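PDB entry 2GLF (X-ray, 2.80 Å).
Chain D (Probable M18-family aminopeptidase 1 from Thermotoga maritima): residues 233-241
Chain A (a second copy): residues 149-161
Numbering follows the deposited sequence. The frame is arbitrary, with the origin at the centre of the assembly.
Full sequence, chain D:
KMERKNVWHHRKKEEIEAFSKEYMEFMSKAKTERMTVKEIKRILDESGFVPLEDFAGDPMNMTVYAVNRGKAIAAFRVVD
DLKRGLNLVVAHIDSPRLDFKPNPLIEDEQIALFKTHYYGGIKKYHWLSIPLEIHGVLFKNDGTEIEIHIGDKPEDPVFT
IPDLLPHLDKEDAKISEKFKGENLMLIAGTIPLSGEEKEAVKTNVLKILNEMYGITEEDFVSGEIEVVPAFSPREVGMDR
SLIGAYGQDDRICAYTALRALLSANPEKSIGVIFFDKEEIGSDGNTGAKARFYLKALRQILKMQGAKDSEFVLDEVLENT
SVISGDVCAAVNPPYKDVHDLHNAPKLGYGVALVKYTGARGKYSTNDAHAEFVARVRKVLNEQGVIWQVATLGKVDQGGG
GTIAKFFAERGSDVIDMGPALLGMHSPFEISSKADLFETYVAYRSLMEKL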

# COMPACT_ATOMS: atom_id res chain seq x y z
N PRO D 233 -1.53 40.51 26.70
CA PRO D 233 -0.24 40.09 27.24
C PRO D 233 -0.37 39.77 28.73
O PRO D 233 -1.07 40.48 29.46
CB PRO D 233 0.64 41.29 26.98
CG PRO D 233 0.12 41.78 25.67
CD PRO D 233 -1.38 41.72 25.87
N ARG D 234 0.29 38.70 29.17
CA ARG D 234 0.25 38.28 30.56
C ARG D 234 1.59 37.70 30.98
O ARG D 234 2.34 37.21 30.15
CB ARG D 234 -0.82 37.21 30.77
CG ARG D 234 -2.23 37.73 30.74
CD ARG D 234 -2.43 38.72 31.87
NE ARG D 234 -2.48 38.08 33.18
CZ ARG D 234 -3.53 37.41 33.64
NH1 ARG D 234 -4.63 37.29 32.90
NH2 ARG D 234 -3.49 36.85 34.84
N GLU D 235 1.89 37.79 32.28
CA GLU D 235 3.12 37.21 32.80
C GLU D 235 2.86 35.71 32.74
O GLU D 235 1.71 35.27 32.87
CB GLU D 235 3.35 37.59 34.26
CG GLU D 235 3.48 39.06 34.56
CD GLU D 235 3.86 39.30 36.01
OE1 GLU D 235 3.17 38.77 36.91
OE2 GLU D 235 4.86 40.01 36.24
N VAL D 236 3.91 34.92 32.58
CA VAL D 236 3.74 33.48 32.51
C VAL D 236 4.69 32.73 33.45
O VAL D 236 5.85 33.11 33.59
CB VAL D 236 3.93 32.98 31.05
CG1 VAL D 236 3.86 31.46 30.97
CG2 VAL D 236 2.86 33.60 30.15
N GLY D 237 4.17 31.69 34.09
CA GLY D 237 4.99 30.89 34.99
C GLY D 237 4.93 31.22 36.47
O GLY D 237 4.65 32.36 36.85
N MSE D 238 5.18 30.22 37.30
CA MSE D 238 5.19 30.38 38.75
C MSE D 238 6.18 31.46 39.14
O MSE D 238 5.89 32.28 40.02
CB MSE D 238 5.59 29.07 39.43
CG MSE D 238 4.50 28.04 39.53
SE MSE D 238 2.98 28.67 40.55
CE MSE D 238 3.89 29.09 42.20
N ASP D 239 7.35 31.45 38.51
CA ASP D 239 8.38 32.44 38.81
C ASP D 239 8.18 33.74 38.02
O ASP D 239 9.00 34.65 38.10
CB ASP D 239 9.77 31.86 38.52
CG ASP D 239 9.93 31.38 37.09
OD1 ASP D 239 8.99 31.58 36.29
OD2 ASP D 239 10.99 30.79 36.77
N ARG D 240 7.08 33.80 37.28
CA ARG D 240 6.74 34.99 36.50
C ARG D 240 7.88 35.44 35.59
O ARG D 240 7.99 36.62 35.26
CB ARG D 240 6.36 36.12 37.45
CG ARG D 240 5.57 35.67 38.66
CD ARG D 240 5.38 36.81 39.65
NE ARG D 240 4.08 37.45 39.48
CZ ARG D 240 3.03 37.22 40.27
NH1 ARG D 240 3.14 36.36 41.28
NH2 ARG D 240 1.88 37.83 40.04
N SER D 241 8.72 34.49 35.18
CA SER D 241 9.88 34.77 34.33
C SER D 241 9.59 35.00 32.85
O SER D 241 10.40 35.61 32.15
CB SER D 241 10.86 33.62 34.45
OG SER D 241 10.30 32.43 33.93
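Chain A, residues 149-161: HIGDKPEDPVFTI

A contact between two copies of one chain can include very little regular structure, with a single backbone bridge setting residues side by side and side chains adding contacts around it. The contact between chains D and A of this aminopeptidase illustrates the principle. Chain D contributes a short strand, Arg D234 to Val D236, followed by a type I turn from Gly D237 to Arg D240. Chain A contributes the end of a strand, His A149 and Ile A150, then a loop that turns back so that Pro A157 and Val A158 lie along the chain D strand. The two segments run in the same direction: Glu D235 lies opposite Pro A157, CA to CA 4.6 Å, and Val D236 opposite Val A158, CA to CA 4.9 Å.

Backbone pairing is confined to a single bridge, in which Val A158 faces Val D236 but bonds to the residues before and after it. Val A158 N donates to Glu D235 O at 2.9 Å, and Gly D237 N donates to Val A158 O at 3.0 Å, both with favourable angles. Between these bonds, Val D236 CA makes a CA-H...O contact of 3.2 Å with Val A158 O. Gly D237 adopts phi 96° and psi 152°, where a CB would be jammed against the preceding carbonyl; its own O accepts from Arg D240 N at 2.9 Å, closing the turn.

The polar side-chain contacts rest on two arginines that reach carbonyls of the chain A loop. Arg D234, its CB directed toward chain A, folds through m rotamers at chi1, chi2 and chi3 and donates from NH2 to Asp A156 O at 2.7 Å, nearly linearly. Its guanidinium is sandwiched, with Pro A154 CA over one face and Val A158 CG1 over the other. Arg D240 makes a weak bond from NH2 to Glu A155 O at 3.0 Å and carries Pro A157 CD over one face. A salt bridge within chain D, Arg D240 NE to Glu D235 OE1 at 3.0 Å, links this arginine to the strand.

Pro A157 lies close against two chain D carbonyls, its CB 3.2 Å from Glu D235 O and its CG 3.3 Å from Gly D237 O. Apolar side chains also meet: Val D236 CG2 and Val A158 CG2 are 3.9 Å apart. Beyond the bridge, SE of Met D238, a selenomethionine, approaches Ile A150 CD1 at 3.6 Å and Phe A159 CZ at 3.9 Å, meeting the phenyl ring at its edge. Together the two stretches bury 647 Å², counting both sides.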

# COMPACT_ATOMS: atom_id res chain seq x y z
N HIS A 149 -5.41 29.17 43.26
CA HIS A 149 -6.07 29.92 42.20
C HIS A 149 -5.06 30.87 41.56
O HIS A 149 -4.95 32.02 41.96
CB HIS A 149 -7.25 30.70 42.75
CG HIS A 149 -8.29 29.83 43.39
ND1 HIS A 149 -9.11 28.99 42.66
CD2 HIS A 149 -8.61 29.65 44.69
CE1 HIS A 149 -9.89 28.33 43.49
NE2 HIS A 149 -9.61 28.71 44.73
N ILE A 150 -4.33 30.37 40.58
CA ILE A 150 -3.33 31.18 39.90
C ILE A 150 -3.72 31.35 38.44
O ILE A 150 -4.02 30.38 37.76
CB ILE A 150 -1.96 30.52 39.97
CG1 ILE A 150 -1.69 30.08 41.41
CG2 ILE A 150 -0.90 31.50 39.50
CD1 ILE A 150 -0.37 29.38 41.60
N GLY A 151 -3.71 32.60 37.97
CA GLY A 151 -4.09 32.91 36.60
C GLY A 151 -5.48 33.51 36.64
O GLY A 151 -5.99 34.06 35.66
N ASP A 152 -6.06 33.40 37.83
CA ASP A 152 -7.40 33.88 38.15
C ASP A 152 -7.56 35.39 37.95
O ASP A 152 -8.36 35.86 37.14
CB ASP A 152 -7.70 33.52 39.60
CG ASP A 152 -9.13 33.15 39.83
OD1 ASP A 152 -9.47 32.83 40.99
OD2 ASP A 152 -9.91 33.17 38.86
N LYS A 153 -6.78 36.15 38.72
CA LYS A 153 -6.81 37.60 38.70
C LYS A 153 -5.76 38.16 37.75
O LYS A 153 -4.79 37.48 37.41
CB LYS A 153 -6.57 38.12 40.11
CG LYS A 153 -7.51 37.52 41.14
CD LYS A 153 -6.82 37.30 42.48
CE LYS A 153 -5.67 36.28 42.38
NZ LYS A 153 -6.09 34.93 41.88
N PRO A 154 -5.92 39.42 37.32
CA PRO A 154 -4.96 40.04 36.40
C PRO A 154 -3.56 40.31 36.96
O PRO A 154 -2.61 40.47 36.20
CB PRO A 154 -5.68 41.31 35.97
CG PRO A 154 -6.49 41.65 37.17
CD PRO A 154 -7.04 40.32 37.59
N GLU A 155 -3.41 40.37 38.28
CA GLU A 155 -2.09 40.62 38.86
C GLU A 155 -1.19 39.39 38.74
O GLU A 155 -0.01 39.52 38.42
CB GLU A 155 -2.19 41.01 40.34
CG GLU A 155 -2.82 39.96 41.23
CD GLU A 155 -4.31 40.17 41.42
OE1 GLU A 155 -5.00 40.53 40.45
OE2 GLU A 155 -4.78 39.97 42.56
N ASP A 156 -1.74 38.21 39.01
CA ASP A 156 -0.95 36.98 38.93
C ASP A 156 -0.76 36.52 37.48
O ASP A 156 -1.47 36.96 36.58
CB ASP A 156 -1.58 35.88 39.80
CG ASP A 156 -3.07 35.73 39.59
OD1 ASP A 156 -3.77 36.75 39.58
OD2 ASP A 156 -3.54 34.58 39.47
N PRO A 157 0.21 35.63 37.24
CA PRO A 157 0.48 35.12 35.89
C PRO A 157 -0.46 34.03 35.41
O PRO A 157 -1.42 33.67 36.09
CB PRO A 157 1.91 34.60 36.02
CG PRO A 157 1.89 34.00 37.39
CD PRO A 157 1.18 35.07 38.20
N VAL A 158 -0.19 33.54 34.21
CA VAL A 158 -0.97 32.46 33.62
C VAL A 158 0.05 31.42 33.18
O VAL A 158 1.26 31.62 33.35
CB VAL A 158 -1.78 32.92 32.39
CG1 VAL A 158 -2.74 34.03 32.79
CG2 VAL A 158 -0.85 33.37 31.29
N PHE A 159 -0.41 30.30 32.64
CA PHE A 159 0.52 29.28 32.18
C PHE A 159 0.27 28.93 30.72
O PHE A 159 -0.66 29.44 30.10
CB PHE A 159 0.41 28.05 33.07
CG PHE A 159 0.60 28.36 34.52
CD1 PHE A 159 -0.44 28.90 35.26
CD2 PHE A 159 1.84 28.17 35.12
CE1 PHE A 159 -0.25 29.26 36.59
CE2 PHE A 159 2.04 28.53 36.45
CZ PHE A 159 0.99 29.08 37.18
N THR A 160 1.11 28.06 30.16
CA THR A 160 0.95 27.66 28.78
C THR A 160 1.66 26.37 28.47
O THR A 160 2.52 25.90 29.22
CB THR A 160 1.56 28.68 27.79
OG1 THR A 160 1.54 29.98 28.38
CG2 THR A 160 0.76 28.70 26.50
N ILE A 161 1.27 25.80 27.33
CA ILE A 161 1.87 24.60 26.80
C ILE A 161 2.15 25.11 25.40
O ILE A 161 1.30 25.02 24.52
CB ILE A 161 0.87 23.42 26.76
CG1 ILE A 161 0.29 23.18 28.16
CG2 ILE A 161 1.57 22.17 26.26
CD1 ILE A 161 -0.81 22.14 28.20